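Local coordinates for 3-oxoacyl-[acyl-carrier protein] synthase (Thermus thermophilus, PDB 1UB7) that probably catalyses the first condensation step of fatty acid synthesis, adding two carbons from malonyl-ACP to an acetyl group supplied by acetyl-CoA, at residues Ala19-Tyr24 against Ala150-Phe155; Gly8-Glu13 against Glu46-Ser51; Val271-Asn276 against Leu286-Asp291; Ala248-Ile253 against Leu262-Val267; Lys186-Ala191 against Phe306-Thr311. All coordinates share one frame; numbering follows the deposited sequence.

From the N terminus, interaction 2 is the first to open, leaving strand 3-10 and closing at the start of helix 50-64. Interaction 1 opens within that loop, on helix 18-22, and closes far beyond it at the end of helix 149-152, so the two cross. Interaction 5 then spans the later chain, from strand 188-191 to the turn after strand 300-307, and encloses interaction 4 followed by interaction 3. In space, Val11 of interaction 2 packs on Tyr274 of interaction 3. Leu154 of interaction 1 lies beside Asn276 of interaction 3, and Ala248 of interaction 4 lies beside Asn276 and packs on Phe306 of interaction 5; these neighbours surround the predicted active site.

Interaction 1 (Ala19-Tyr24 against Ala150-Phe155); sequences ADFEAY and ATAVLF
Phe21 plugs helix 18-22 onto Ala152 and Val153, where helix 149-152 runs out into a loop of the thiolase-like fold. The two segments are far apart in sequence, and one aromatic side chain makes most of the connection. Its CB leaves the helix in the direction of residues 150-155, and CG lies trans to the carbonyl carbon (chi1 -76°), which lays the ring, by one and the same side, against Val153 CG1 and the backbone of Ala152. CG, the first ring atom, meets Val153 CG1 at 4.0 Å, and CD1 touches the same methyl. That methyl sits over one face of the ring as a CH-pi contact, 4.2 Å from the centroid and 17° off the normal, displaced toward the rim. Further out, CE1 packs against the methyl of Ala152, 4.0 Å from its CB. Alanine suits this place because its short side chain lets the ring come close to the main chain, and the branched valine offers a methyl to the flat face. Nearby, Tyr24 brings its OH loosely toward Ala152 CB, although the hydroxyl is hydrogen-bonded to the carbonyl oxygen of Trp146. Arg41 of strand 40-43 touches both Phe21 and Val153, and the backbone of Leu154 is hydrogen-bonded to that of Asn276, predicted to be an active-site residue. Were Phe21 replaced by alanine, Val153 CG1 and Ala152 CB would probably lose the ring they rest on, opening a gap between the segments. At the ring tip, CZ approaches the carbonyl oxygen Ala152 O obliquely, at 3.3 Å.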
# COMPACT_ATOMS: atom_id res chain seq x y z
N ALA A 19 -15.69 25.39 19.28
CA ALA A 19 -16.56 26.55 19.12
C ALA A 19 -16.95 26.64 17.64
O ALA A 19 -18.13 26.79 17.30
CB ALA A 19 -15.83 27.82 19.56
N ASP A 20 -15.94 26.55 16.78
CA ASP A 20 -16.13 26.60 15.33
C ASP A 20 -17.19 25.59 14.89
O ASP A 20 -17.86 25.78 13.87
CB ASP A 20 -14.81 26.30 14.62
CG ASP A 20 -13.87 27.48 14.62
OD1 ASP A 20 -14.24 28.53 14.05
OD2 ASP A 20 -12.76 27.36 15.18
N PHE A 21 -17.32 24.51 15.66
CA PHE A 21 -18.30 23.47 15.36
C PHE A 21 -19.66 23.81 15.97
O PHE A 21 -20.70 23.43 15.43
CB PHE A 21 -17.80 22.12 15.88
CG PHE A 21 -16.73 21.49 15.02
CD1 PHE A 21 -17.04 20.94 13.78
CD2 PHE A 21 -15.40 21.45 15.45
CE1 PHE A 21 -16.06 20.36 12.98
CE2 PHE A 21 -14.40 20.87 14.66
CZ PHE A 21 -14.73 20.33 13.43
N GLU A 22 -19.66 24.53 17.10
CA GLU A 22 -20.90 24.92 17.75
C GLU A 22 -21.58 25.99 16.90
O GLU A 22 -22.78 26.22 17.01
CB GLU A 22 -20.64 25.50 19.15
CG GLU A 22 -20.07 24.51 20.16
CD GLU A 22 -19.83 25.14 21.53
OE1 GLU A 22 -19.12 26.16 21.60
OE2 GLU A 22 -20.34 24.60 22.53
N ALA A 23 -20.79 26.64 16.04
CA ALA A 23 -21.28 27.70 15.17
C ALA A 23 -22.19 27.26 14.03
O ALA A 23 -22.75 28.10 13.33
CB ALA A 23 -20.09 28.47 14.59
N TYR A 24 -22.36 25.95 13.83
CA TYR A 24 -23.22 25.47 12.74
C TYR A 24 -23.75 24.06 12.93
O TYR A 24 -24.54 23.59 12.11
CB TYR A 24 -22.46 25.54 11.42
CG TYR A 24 -21.46 24.41 11.23
CD1 TYR A 24 -20.43 24.20 12.14
CD2 TYR A 24 -21.56 23.55 10.14
CE1 TYR A 24 -19.52 23.16 11.98
CE2 TYR A 24 -20.66 22.50 9.96
CZ TYR A 24 -19.64 22.31 10.88
OH TYR A 24 -18.75 21.28 10.71
N ALA A 150 -21.26 13.04 14.18
CA ALA A 150 -20.39 11.96 14.61
C ALA A 150 -18.93 12.05 14.15
O ALA A 150 -18.01 11.92 14.95
CB ALA A 150 -20.98 10.62 14.17
N THR A 151 -18.74 12.28 12.86
CA THR A 151 -17.40 12.37 12.28
C THR A 151 -16.73 13.73 12.46
O THR A 151 -15.75 13.86 13.20
CB THR A 151 -17.44 12.05 10.76
OG1 THR A 151 -18.33 12.97 10.10
CG2 THR A 151 -17.94 10.64 10.53
N ALA A 152 -17.27 14.73 11.77
CA ALA A 152 -16.78 16.11 11.77
C ALA A 152 -15.86 16.54 12.92
O ALA A 152 -14.80 17.12 12.69
CB ALA A 152 -17.97 17.06 11.68
N VAL A 153 -16.26 16.26 14.15
CA VAL A 153 -15.47 16.68 15.30
C VAL A 153 -14.31 15.75 15.66
O VAL A 153 -13.48 16.10 16.50
CB VAL A 153 -16.38 16.81 16.54
CG1 VAL A 153 -17.55 17.74 16.23
CG2 VAL A 153 -16.89 15.44 16.97
N LEU A 154 -14.23 14.59 15.01
CA LEU A 154 -13.19 13.62 15.31
C LEU A 154 -11.87 13.71 14.59
O LEU A 154 -10.81 13.50 15.18
CB LEU A 154 -13.72 12.20 15.09
CG LEU A 154 -14.79 11.65 16.02
CD1 LEU A 154 -15.15 10.25 15.56
CD2 LEU A 154 -14.27 11.63 17.47
N PHE A 155 -11.90 14.04 13.31
CA PHE A 155 -10.67 14.03 12.56
C PHE A 155 -9.95 15.34 12.30
O PHE A 155 -10.56 16.38 12.09
CB PHE A 155 -10.94 13.29 11.24
CG PHE A 155 -11.56 11.91 11.43
CD1 PHE A 155 -10.87 10.90 12.12
CD2 PHE A 155 -12.83 11.62 10.94
CE1 PHE A 155 -11.44 9.63 12.32
CE2 PHE A 155 -13.41 10.35 11.13
CZ PHE A 155 -12.71 9.36 11.83

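Interaction 2 (Gly8-Glu13 against Glu46-Ser51)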
# COMPACT_ATOMS: atom_id res chain seq x y z
N GLY A 8 10.19 13.73 11.89
CA GLY A 8 9.69 15.07 11.67
C GLY A 8 8.18 14.96 11.49
O GLY A 8 7.69 13.87 11.19
N ALA A 9 7.44 16.05 11.69
CA ALA A 9 5.98 16.03 11.52
C ALA A 9 5.45 17.41 11.21
O ALA A 9 6.17 18.40 11.32
CB ALA A 9 5.30 15.47 12.78
N TYR A 10 4.19 17.49 10.81
CA TYR A 10 3.58 18.75 10.42
C TYR A 10 2.07 18.70 10.55
O TYR A 10 1.47 17.64 10.39
CB TYR A 10 3.92 19.03 8.95
CG TYR A 10 3.13 20.15 8.29
CD1 TYR A 10 3.58 21.47 8.34
CD2 TYR A 10 1.96 19.88 7.58
CE1 TYR A 10 2.89 22.50 7.69
CE2 TYR A 10 1.26 20.90 6.92
CZ TYR A 10 1.73 22.20 6.98
OH TYR A 10 1.08 23.21 6.32
N VAL A 11 1.46 19.84 10.87
CA VAL A 11 0.00 19.91 10.94
C VAL A 11 -0.33 21.16 10.19
O VAL A 11 0.46 22.10 10.17
CB VAL A 11 -0.57 20.05 12.36
CG1 VAL A 11 -0.64 18.69 13.04
CG2 VAL A 11 0.26 21.03 13.17
N PRO A 12 -1.48 21.18 9.52
CA PRO A 12 -1.80 22.41 8.79
C PRO A 12 -1.90 23.59 9.77
O PRO A 12 -2.10 23.41 10.97
CB PRO A 12 -3.13 22.08 8.13
CG PRO A 12 -3.05 20.61 7.93
CD PRO A 12 -2.45 20.12 9.23
N GLU A 13 -1.75 24.79 9.22
CA GLU A 13 -1.78 26.05 9.97
C GLU A 13 -3.16 26.42 10.52
O GLU A 13 -3.28 26.86 11.66
CB GLU A 13 -1.27 27.15 9.05
CG GLU A 13 -1.19 28.53 9.63
CD GLU A 13 -0.78 29.56 8.59
OE1 GLU A 13 0.28 29.36 7.95
OE2 GLU A 13 -1.51 30.55 8.41
N GLU A 46 -7.11 25.10 1.56
CA GLU A 46 -7.95 24.72 0.43
C GLU A 46 -7.24 23.89 -0.64
O GLU A 46 -7.78 22.88 -1.10
CB GLU A 46 -8.53 25.97 -0.22
CG GLU A 46 -9.67 25.68 -1.19
CD GLU A 46 -9.97 26.86 -2.10
OE1 GLU A 46 -10.07 28.00 -1.59
OE2 GLU A 46 -10.11 26.64 -3.33
N ASP A 47 -6.05 24.31 -1.03
CA ASP A 47 -5.30 23.60 -2.05
C ASP A 47 -4.11 22.86 -1.45
O ASP A 47 -3.03 22.79 -2.05
CB ASP A 47 -4.82 24.60 -3.09
CG ASP A 47 -3.93 25.67 -2.49
OD1 ASP A 47 -4.04 25.91 -1.26
OD2 ASP A 47 -3.13 26.28 -3.23
N GLU A 48 -4.28 22.33 -0.24
CA GLU A 48 -3.22 21.59 0.42
C GLU A 48 -3.68 20.16 0.59
O GLU A 48 -4.62 19.90 1.34
CB GLU A 48 -2.93 22.22 1.79
CG GLU A 48 -1.88 21.50 2.61
CD GLU A 48 -1.61 22.20 3.94
OE1 GLU A 48 -2.58 22.65 4.58
OE2 GLU A 48 -0.43 22.28 4.36
N TYR A 49 -3.04 19.22 -0.10
CA TYR A 49 -3.44 17.81 -0.02
C TYR A 49 -2.49 16.88 0.70
O TYR A 49 -1.43 17.29 1.19
CB TYR A 49 -3.74 17.28 -1.41
CG TYR A 49 -4.91 17.99 -2.03
CD1 TYR A 49 -4.75 19.20 -2.70
CD2 TYR A 49 -6.20 17.49 -1.88
CE1 TYR A 49 -5.84 19.91 -3.19
CE2 TYR A 49 -7.31 18.19 -2.37
CZ TYR A 49 -7.12 19.39 -3.02
OH TYR A 49 -8.21 20.07 -3.51
N THR A 50 -2.87 15.61 0.78
CA THR A 50 -2.05 14.61 1.47
C THR A 50 -0.57 14.63 1.10
O THR A 50 0.29 14.52 1.97
CB THR A 50 -2.60 13.20 1.27
OG1 THR A 50 -3.84 13.08 1.97
CG2 THR A 50 -1.60 12.16 1.78
N SER A 51 -0.28 14.79 -0.19
CA SER A 51 1.10 14.84 -0.64
C SER A 51 1.80 16.06 -0.04
O SER A 51 2.98 16.00 0.35
CB SER A 51 1.17 14.88 -2.17
OG SER A 51 0.37 15.93 -2.69
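Glu48 reaches out to Tyr10 and Pro12 from a loop that first passes Asp47, whose carbonyl oxygen is hydrogen-bonded to Arg196 of the second subunit. Glu48 itself is stretched out, with CG trans to its backbone N (chi1 177°) and the chain extended beyond, and this length brings its carboxylate to strand 3-10. There Tyr10, long enough to place a hydroxyl at the carboxylate, donates from OH to Glu48 OE2 over 2.6 Å; OE2 receives it on its syn lone pair, and the ring and carboxylate planes stand 72° apart. The other oxygen, Glu48 OE1, lies 3.6 Å from Pro12 CB, where proline brings only ring carbons, and is satisfied by the backbone N of Ala45. OE2 also forms a salt bridge with Lys56, an arrangement that probably favours the ionised carboxylate. A glutamine here would probably weaken the hold on Tyr10 OH and leave Lys56 without its countercharge. Next comes Tyr49 at the N-cap position, and Thr50 and Ser51 begin helix 50-64. Leu53 of this helix packs against Tyr10, Pro12 and Glu48, so the contact joins the loop leading into the helix to the end of strand 3-10, an outermost strand of its mixed sheet within this chain, paired antiparallel with strand 158-165.

Interaction 3 (Val271-Asn276 against Leu286-Asp291); sequences VDRYGN and LKEAVD
A salt-bridge network of Asp272, Arg273 and Glu288 ties the short helix 271-274 to helix 281-292, just before the chain reaches Asn276, a predicted active-site residue. Arg273, its chain bent at chi3, and Glu288 approach from opposite directions, and the guanidinium grips the carboxylate end-on with two nitrogens. NH2 donates to Glu288 OE1 at 2.8 Å, nearly straight at 165° and close to the guanidinium plane. NH1 donates to Glu288 OE2 at 3.2 Å, more bent and somewhat tilted from that plane. Both oxygens use their syn lone pairs, and the two flat groups are nearly coplanar, 26° apart. Tyr274 adds a third bond: its OH donates to Glu288 OE2 at 3.0 Å, nearly along the C-O axis, so this oxygen accepts from two donors. Asp272 joins only through charge, its OD2 lying a long 3.9 Å from Arg273 NE and well out of the guanidinium plane. After Tyr274 the chain leaves the helix at Gly275, whose positive phi is readily adopted by a residue without a side chain, and Asn276 OD1 is then hydrogen-bonded to His246 NE2. Glutamate suits its position on the longer helix because its extended chain bridges to the shorter one. Two N-H donors from the positively charged guanidinium and one tyrosine hydroxyl would probably keep Glu288 ionised and fix the rotation of its carboxylate.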
# COMPACT_ATOMS: atom_id res chain seq x y z
N VAL A 271 -4.28 14.34 21.16
CA VAL A 271 -5.56 14.25 20.46
C VAL A 271 -6.42 15.46 20.80
O VAL A 271 -7.35 15.81 20.07
CB VAL A 271 -6.35 12.95 20.85
CG1 VAL A 271 -6.67 12.93 22.34
CG2 VAL A 271 -7.64 12.89 20.07
N ASP A 272 -6.08 16.11 21.91
CA ASP A 272 -6.78 17.30 22.38
C ASP A 272 -6.50 18.51 21.49
O ASP A 272 -7.36 19.38 21.32
CB ASP A 272 -6.36 17.60 23.82
CG ASP A 272 -4.85 17.71 23.99
OD1 ASP A 272 -4.13 16.78 23.58
OD2 ASP A 272 -4.37 18.72 24.55
N ARG A 273 -5.31 18.55 20.91
CA ARG A 273 -4.91 19.66 20.06
C ARG A 273 -4.95 19.40 18.55
O ARG A 273 -5.00 20.35 17.76
CB ARG A 273 -3.50 20.14 20.46
CG ARG A 273 -3.48 20.94 21.75
CD ARG A 273 -2.09 21.37 22.18
NE ARG A 273 -1.30 20.26 22.70
CZ ARG A 273 -0.44 19.54 21.98
NH1 ARG A 273 -0.26 19.82 20.70
NH2 ARG A 273 0.23 18.54 22.54
N TYR A 274 -4.92 18.14 18.15
CA TYR A 274 -4.94 17.84 16.71
C TYR A 274 -6.05 16.92 16.24
O TYR A 274 -6.21 16.71 15.03
CB TYR A 274 -3.60 17.23 16.29
CG TYR A 274 -2.36 17.99 16.66
CD1 TYR A 274 -2.23 19.35 16.39
CD2 TYR A 274 -1.27 17.32 17.21
CE1 TYR A 274 -1.02 20.02 16.64
CE2 TYR A 274 -0.07 17.96 17.46
CZ TYR A 274 0.06 19.31 17.18
OH TYR A 274 1.27 19.91 17.43
N GLY A 275 -6.81 16.35 17.17
CA GLY A 275 -7.87 15.44 16.78
C GLY A 275 -7.26 14.13 16.31
O GLY A 275 -6.09 13.83 16.62
N ASN A 276 -8.03 13.34 15.57
CA ASN A 276 -7.55 12.06 15.06
C ASN A 276 -6.90 12.28 13.70
O ASN A 276 -7.59 12.45 12.70
CB ASN A 276 -8.72 11.07 14.92
CG ASN A 276 -8.27 9.64 14.63
OD1 ASN A 276 -7.31 9.41 13.89
ND2 ASN A 276 -8.97 8.68 15.20
N LEU A 286 5.24 11.28 18.80
CA LEU A 286 6.64 10.99 19.08
C LEU A 286 7.50 12.25 19.01
O LEU A 286 8.41 12.44 19.82
CB LEU A 286 7.20 9.97 18.08
CG LEU A 286 6.66 8.56 18.22
CD1 LEU A 286 7.04 7.75 16.99
CD2 LEU A 286 7.20 7.93 19.48
N LYS A 287 7.19 13.10 18.03
CA LYS A 287 7.93 14.34 17.83
C LYS A 287 7.87 15.22 19.08
O LYS A 287 8.90 15.71 19.54
CB LYS A 287 7.38 15.13 16.63
CG LYS A 287 8.10 16.46 16.43
CD LYS A 287 7.36 17.36 15.45
CE LYS A 287 8.08 18.70 15.29
NZ LYS A 287 7.43 19.50 14.23
N GLU A 288 6.67 15.41 19.63
CA GLU A 288 6.52 16.22 20.84
C GLU A 288 7.28 15.59 22.02
O GLU A 288 7.95 16.29 22.79
CB GLU A 288 5.04 16.39 21.19
CG GLU A 288 4.22 16.88 20.02
CD GLU A 288 2.93 17.56 20.44
OE1 GLU A 288 2.28 17.09 21.40
OE2 GLU A 288 2.55 18.57 19.80
N ALA A 289 7.17 14.27 22.16
CA ALA A 289 7.84 13.56 23.24
C ALA A 289 9.35 13.68 23.12
O ALA A 289 10.06 13.83 24.13
CB ALA A 289 7.43 12.10 23.24
N VAL A 290 9.86 13.59 21.90
CA VAL A 290 11.30 13.71 21.72
C VAL A 290 11.73 15.09 22.15
O VAL A 290 12.66 15.24 22.95
CB VAL A 290 11.70 13.47 20.24
CG1 VAL A 290 13.11 13.97 19.99
CG2 VAL A 290 11.60 11.99 19.93
N ASP A 291 11.02 16.10 21.66
CA ASP A 291 11.33 17.49 21.97
C ASP A 291 11.16 17.89 23.43
O ASP A 291 11.80 18.84 23.89
CB ASP A 291 10.51 18.44 21.07
CG ASP A 291 10.96 18.40 19.61
OD1 ASP A 291 12.05 17.85 19.34
OD2 ASP A 291 10.23 18.92 18.74

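Interaction 4 (Ala248-Ile253 against Leu262-Val267)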
# COMPACT_ATOMS: atom_id res chain seq x y z
N ALA A 248 -6.95 8.69 18.84
CA ALA A 248 -8.30 8.72 18.29
C ALA A 248 -9.32 9.26 19.29
O ALA A 248 -10.18 10.07 18.94
CB ALA A 248 -8.70 7.32 17.85
N ASN A 249 -9.21 8.81 20.53
CA ASN A 249 -10.14 9.21 21.58
C ASN A 249 -9.50 9.10 22.97
O ASN A 249 -8.91 8.07 23.33
CB ASN A 249 -11.40 8.34 21.50
CG ASN A 249 -12.33 8.56 22.66
OD1 ASN A 249 -12.11 8.05 23.76
ND2 ASN A 249 -13.39 9.32 22.42
N LEU A 250 -9.62 10.17 23.75
CA LEU A 250 -9.05 10.21 25.09
C LEU A 250 -9.63 9.13 26.01
O LEU A 250 -8.90 8.51 26.78
CB LEU A 250 -9.26 11.60 25.70
CG LEU A 250 -8.56 11.93 27.03
CD1 LEU A 250 -7.05 11.82 26.89
CD2 LEU A 250 -8.95 13.33 27.44
N ARG A 251 -10.94 8.89 25.93
CA ARG A 251 -11.57 7.87 26.77
C ARG A 251 -10.91 6.53 26.48
O ARG A 251 -10.60 5.77 27.41
CB ARG A 251 -13.08 7.78 26.48
CG ARG A 251 -13.81 9.12 26.54
CD ARG A 251 -13.53 9.85 27.84
NE ARG A 251 -13.35 11.29 27.61
CZ ARG A 251 -12.64 12.08 28.40
NH1 ARG A 251 -12.02 11.58 29.46
NH2 ARG A 251 -12.51 13.38 28.11
N ILE A 252 -10.71 6.26 25.20
CA ILE A 252 -10.10 5.02 24.74
C ILE A 252 -8.66 4.89 25.24
O ILE A 252 -8.24 3.82 25.70
CB ILE A 252 -10.13 4.93 23.18
CG1 ILE A 252 -11.58 5.00 22.69
CG2 ILE A 252 -9.43 3.65 22.70
CD1 ILE A 252 -11.77 4.78 21.20
N ILE A 253 -7.91 5.98 25.16
CA ILE A 253 -6.52 6.00 25.61
C ILE A 253 -6.53 5.81 27.12
O ILE A 253 -5.75 5.05 27.68
CB ILE A 253 -5.85 7.36 25.28
CG1 ILE A 253 -5.89 7.59 23.76
CG2 ILE A 253 -4.42 7.40 25.82
CD1 ILE A 253 -5.59 9.02 23.31
N LEU A 262 -1.06 2.26 34.42
CA LEU A 262 -0.16 3.33 33.99
C LEU A 262 -0.57 4.74 34.35
O LEU A 262 -1.75 5.10 34.34
CB LEU A 262 0.03 3.26 32.47
CG LEU A 262 0.89 2.15 31.87
CD1 LEU A 262 0.78 2.20 30.35
CD2 LEU A 262 2.35 2.31 32.32
N PRO A 263 0.43 5.58 34.70
CA PRO A 263 0.25 6.99 35.06
C PRO A 263 0.31 7.81 33.77
O PRO A 263 1.07 7.48 32.86
CB PRO A 263 1.44 7.25 35.98
CG PRO A 263 2.51 6.37 35.41
CD PRO A 263 1.76 5.09 35.10
N TRP A 264 -0.50 8.86 33.68
CA TRP A 264 -0.54 9.69 32.48
C TRP A 264 0.82 10.20 31.99
O TRP A 264 0.96 10.60 30.84
CB TRP A 264 -1.48 10.88 32.68
CG TRP A 264 -2.91 10.52 32.49
CD1 TRP A 264 -3.85 10.39 33.47
CD2 TRP A 264 -3.56 10.25 31.25
NE1 TRP A 264 -5.06 10.06 32.91
CE2 TRP A 264 -4.92 9.96 31.55
CE3 TRP A 264 -3.14 10.22 29.91
CZ2 TRP A 264 -5.85 9.65 30.56
CZ3 TRP A 264 -4.08 9.91 28.93
CH2 TRP A 264 -5.42 9.63 29.26
N GLU A 265 1.81 10.17 32.88
CA GLU A 265 3.16 10.62 32.57
C GLU A 265 3.89 9.68 31.60
O GLU A 265 4.84 10.08 30.93
CB GLU A 265 3.95 10.72 33.87
CG GLU A 265 3.88 9.44 34.67
CD GLU A 265 4.66 9.49 35.95
OE1 GLU A 265 5.89 9.69 35.90
OE2 GLU A 265 4.03 9.33 37.02
N ARG A 266 3.46 8.43 31.56
CA ARG A 266 4.06 7.43 30.68
C ARG A 266 3.18 7.15 29.47
O ARG A 266 3.27 6.09 28.86
CB ARG A 266 4.31 6.14 31.47
CG ARG A 266 5.49 6.23 32.43
CD ARG A 266 5.47 5.08 33.43
NE ARG A 266 5.51 3.77 32.79
CZ ARG A 266 5.48 2.62 33.46
NH1 ARG A 266 5.41 2.62 34.78
NH2 ARG A 266 5.54 1.47 32.80
N VAL A 267 2.32 8.11 29.15
CA VAL A 267 1.42 8.01 28.01
C VAL A 267 1.41 9.33 27.26
O VAL A 267 1.24 10.39 27.86
CB VAL A 267 -0.01 7.72 28.46
CG1 VAL A 267 -0.96 7.90 27.29
CG2 VAL A 267 -0.09 6.30 29.01
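Leu250 swings its CG to the side away from the backbone N (chi1 -172°), which carries CD1 across to Trp264, while Ile253 holds its CG2 in the equivalent place and so turns a methyl toward both Trp264 and Val267. Leu250 CD1 comes within 3.6 Å of Trp264 CH2, the two side chains crossing obliquely, and the same methyl is 4.1 Å from Trp264 CZ3. One turn along the helix, Ile253 CG2 lies 4.0 Å from Trp264 CZ3, with its side chain at about a right angle to the tryptophan, and 3.8 Å from Val267 CG1. The far end of the indole, its six-membered part, therefore does the touching, and the branched residues suit the helix because each supplies a methyl that reaches out to the loop. Helix 250-258 starts here with an N-cap: Asn249 OD1 accepts from Ile252 N at 2.7 Å, in the carbonyl plane, with an N-H...O angle of 154°. Asn249 is anchored in turn by its ND2, bonded to Arg35 O. The stretch 247-251 is predicted to form the ACP-binding region, and its last residue, Arg251, is the arginine inferred to be needed for the weak association with ACP. Trp264 also makes a cation-pi contact with Arg257 of the same helix 250-258. Since only carbon atoms meet across this contact, its cohesion rests on dispersion and on the exclusion of water; the packing joins the first turn of helix 250-258 to the 262-267 loop, while the cap separately satisfies the N-H of Ile252.

Interaction 5 (Lys186-Ala191 against Phe306-Thr311)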
# COMPACT_ATOMS: atom_id res chain seq x y z
N LYS A 186 -17.56 -3.51 8.00
CA LYS A 186 -18.77 -2.68 8.03
C LYS A 186 -18.77 -1.63 9.15
O LYS A 186 -19.54 -0.67 9.11
CB LYS A 186 -19.99 -3.59 8.19
CG LYS A 186 -19.79 -4.63 9.28
CD LYS A 186 -21.09 -5.30 9.69
CE LYS A 186 -20.81 -6.53 10.55
NZ LYS A 186 -19.83 -6.26 11.64
N GLU A 187 -17.89 -1.83 10.14
CA GLU A 187 -17.77 -0.94 11.30
C GLU A 187 -17.10 0.41 11.05
O GLU A 187 -17.28 1.35 11.82
CB GLU A 187 -17.02 -1.68 12.41
CG GLU A 187 -17.53 -3.08 12.65
CD GLU A 187 -18.94 -3.11 13.21
OE1 GLU A 187 -19.74 -2.20 12.89
OE2 GLU A 187 -19.26 -4.06 13.97
N LEU A 188 -16.32 0.49 9.98
CA LEU A 188 -15.61 1.72 9.62
C LEU A 188 -15.19 1.62 8.15
O LEU A 188 -14.52 0.66 7.76
CB LEU A 188 -14.38 1.90 10.52
CG LEU A 188 -13.49 3.14 10.33
CD1 LEU A 188 -14.31 4.43 10.40
CD2 LEU A 188 -12.41 3.14 11.40
N TYR A 189 -15.60 2.60 7.34
CA TYR A 189 -15.28 2.59 5.92
C TYR A 189 -15.66 3.86 5.13
O TYR A 189 -16.31 4.78 5.64
CB TYR A 189 -15.95 1.37 5.26
CG TYR A 189 -17.46 1.38 5.36
CD1 TYR A 189 -18.23 2.30 4.63
CD2 TYR A 189 -18.13 0.50 6.21
CE1 TYR A 189 -19.62 2.34 4.76
CE2 TYR A 189 -19.52 0.53 6.35
CZ TYR A 189 -20.25 1.46 5.61
OH TYR A 189 -21.62 1.52 5.74
N HIS A 190 -15.24 3.86 3.87
CA HIS A 190 -15.51 4.91 2.89
C HIS A 190 -15.16 4.27 1.55
O HIS A 190 -13.98 4.08 1.22
CB HIS A 190 -14.64 6.15 3.13
CG HIS A 190 -14.82 7.21 2.08
ND1 HIS A 190 -14.40 7.05 0.78
CD2 HIS A 190 -15.38 8.44 2.14
CE1 HIS A 190 -14.70 8.13 0.08
NE2 HIS A 190 -15.30 8.99 0.88
N ALA A 191 -16.18 3.90 0.79
CA ALA A 191 -15.98 3.26 -0.50
C ALA A 191 -15.02 4.01 -1.42
O ALA A 191 -14.57 5.13 -1.11
CB ALA A 191 -17.32 3.07 -1.20
N PHE A 306 -5.10 1.09 16.26
CA PHE A 306 -6.25 0.30 15.85
C PHE A 306 -6.94 1.15 14.79
O PHE A 306 -6.71 2.35 14.73
CB PHE A 306 -7.23 0.13 17.02
CG PHE A 306 -7.76 1.44 17.55
CD1 PHE A 306 -7.07 2.15 18.54
CD2 PHE A 306 -8.92 2.01 17.01
CE1 PHE A 306 -7.53 3.41 18.99
CE2 PHE A 306 -9.39 3.27 17.45
CZ PHE A 306 -8.68 3.97 18.44
N GLY A 307 -7.81 0.54 13.98
CA GLY A 307 -8.50 1.31 12.97
C GLY A 307 -9.31 0.49 11.99
O GLY A 307 -9.58 -0.70 12.22
N ALA A 308 -9.67 1.13 10.87
CA ALA A 308 -10.47 0.47 9.84
C ALA A 308 -9.75 -0.76 9.29
O ALA A 308 -8.51 -0.80 9.21
CB ALA A 308 -10.78 1.43 8.71
N GLY A 309 -10.55 -1.75 8.93
CA GLY A 309 -10.04 -2.99 8.39
C GLY A 309 -10.99 -4.13 8.67
O GLY A 309 -11.63 -4.63 7.75
N LEU A 310 -11.11 -4.52 9.94
CA LEU A 310 -10.37 -3.90 11.04
C LEU A 310 -8.89 -4.26 11.04
O LEU A 310 -8.48 -5.34 10.57
CB LEU A 310 -11.00 -4.28 12.39
CG LEU A 310 -12.48 -3.87 12.59
CD1 LEU A 310 -12.90 -4.26 14.00
CD2 LEU A 310 -12.67 -2.37 12.38
N THR A 311 -8.09 -3.33 11.55
CA THR A 311 -6.64 -3.47 11.61
C THR A 311 -6.13 -2.94 12.94
O THR A 311 -6.70 -2.03 13.54
CB THR A 311 -5.94 -2.63 10.47
OG1 THR A 311 -6.64 -2.82 9.24
CG2 THR A 311 -4.48 -3.07 10.28
O HOH W 1 -13.19 -1.36 9.04
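Leu188 and Ala308 form the dense part of this contact. With its CG trans to the backbone N (chi1 -180°), Leu188 lays CD2 against the turn, 3.6 Å from Ala308 CB and 3.4 Å from Ala308 N. Its CG is just as close to the same methyl, and CD2 also brushes the carbonyl carbon of Gly307. Alanine suits the spot, since its small side chain allows the branched leucine to settle directly on the main chain. The turn belongs to a beta hairpin joining strands 300-307 and 311-318, closed by Thr311 N donating to Gly307 O at 3.1 Å and, more weakly, by Gly307 N to Thr311 O. Thr311 OG1 adds a bond to Ala308 O at 2.8 Å, slightly out of the carbonyl plane. At Gly309 a CB would run into Thr311 OG1, and the backbone angles would also press it against Ala308 O; a cis peptide follows, before Leu310. Strand 188-191 goes on into the dimer interface, where His190 and Ala191 pair antiparallel with a strand of the second subunit and Phe86 of that subunit packs on Ala308. Packing is looser round Glu187, whose CB stays 4.4 Å from Leu310 CD2 while its carboxylate turns away to a salt bridge with Lys186 NZ, whose hydrogen bond is weak. Between the backbones of Leu188 and Gly309 a water bridges instead: it donates to Leu188 O and accepts from Gly309 N, each at 2.7 Å.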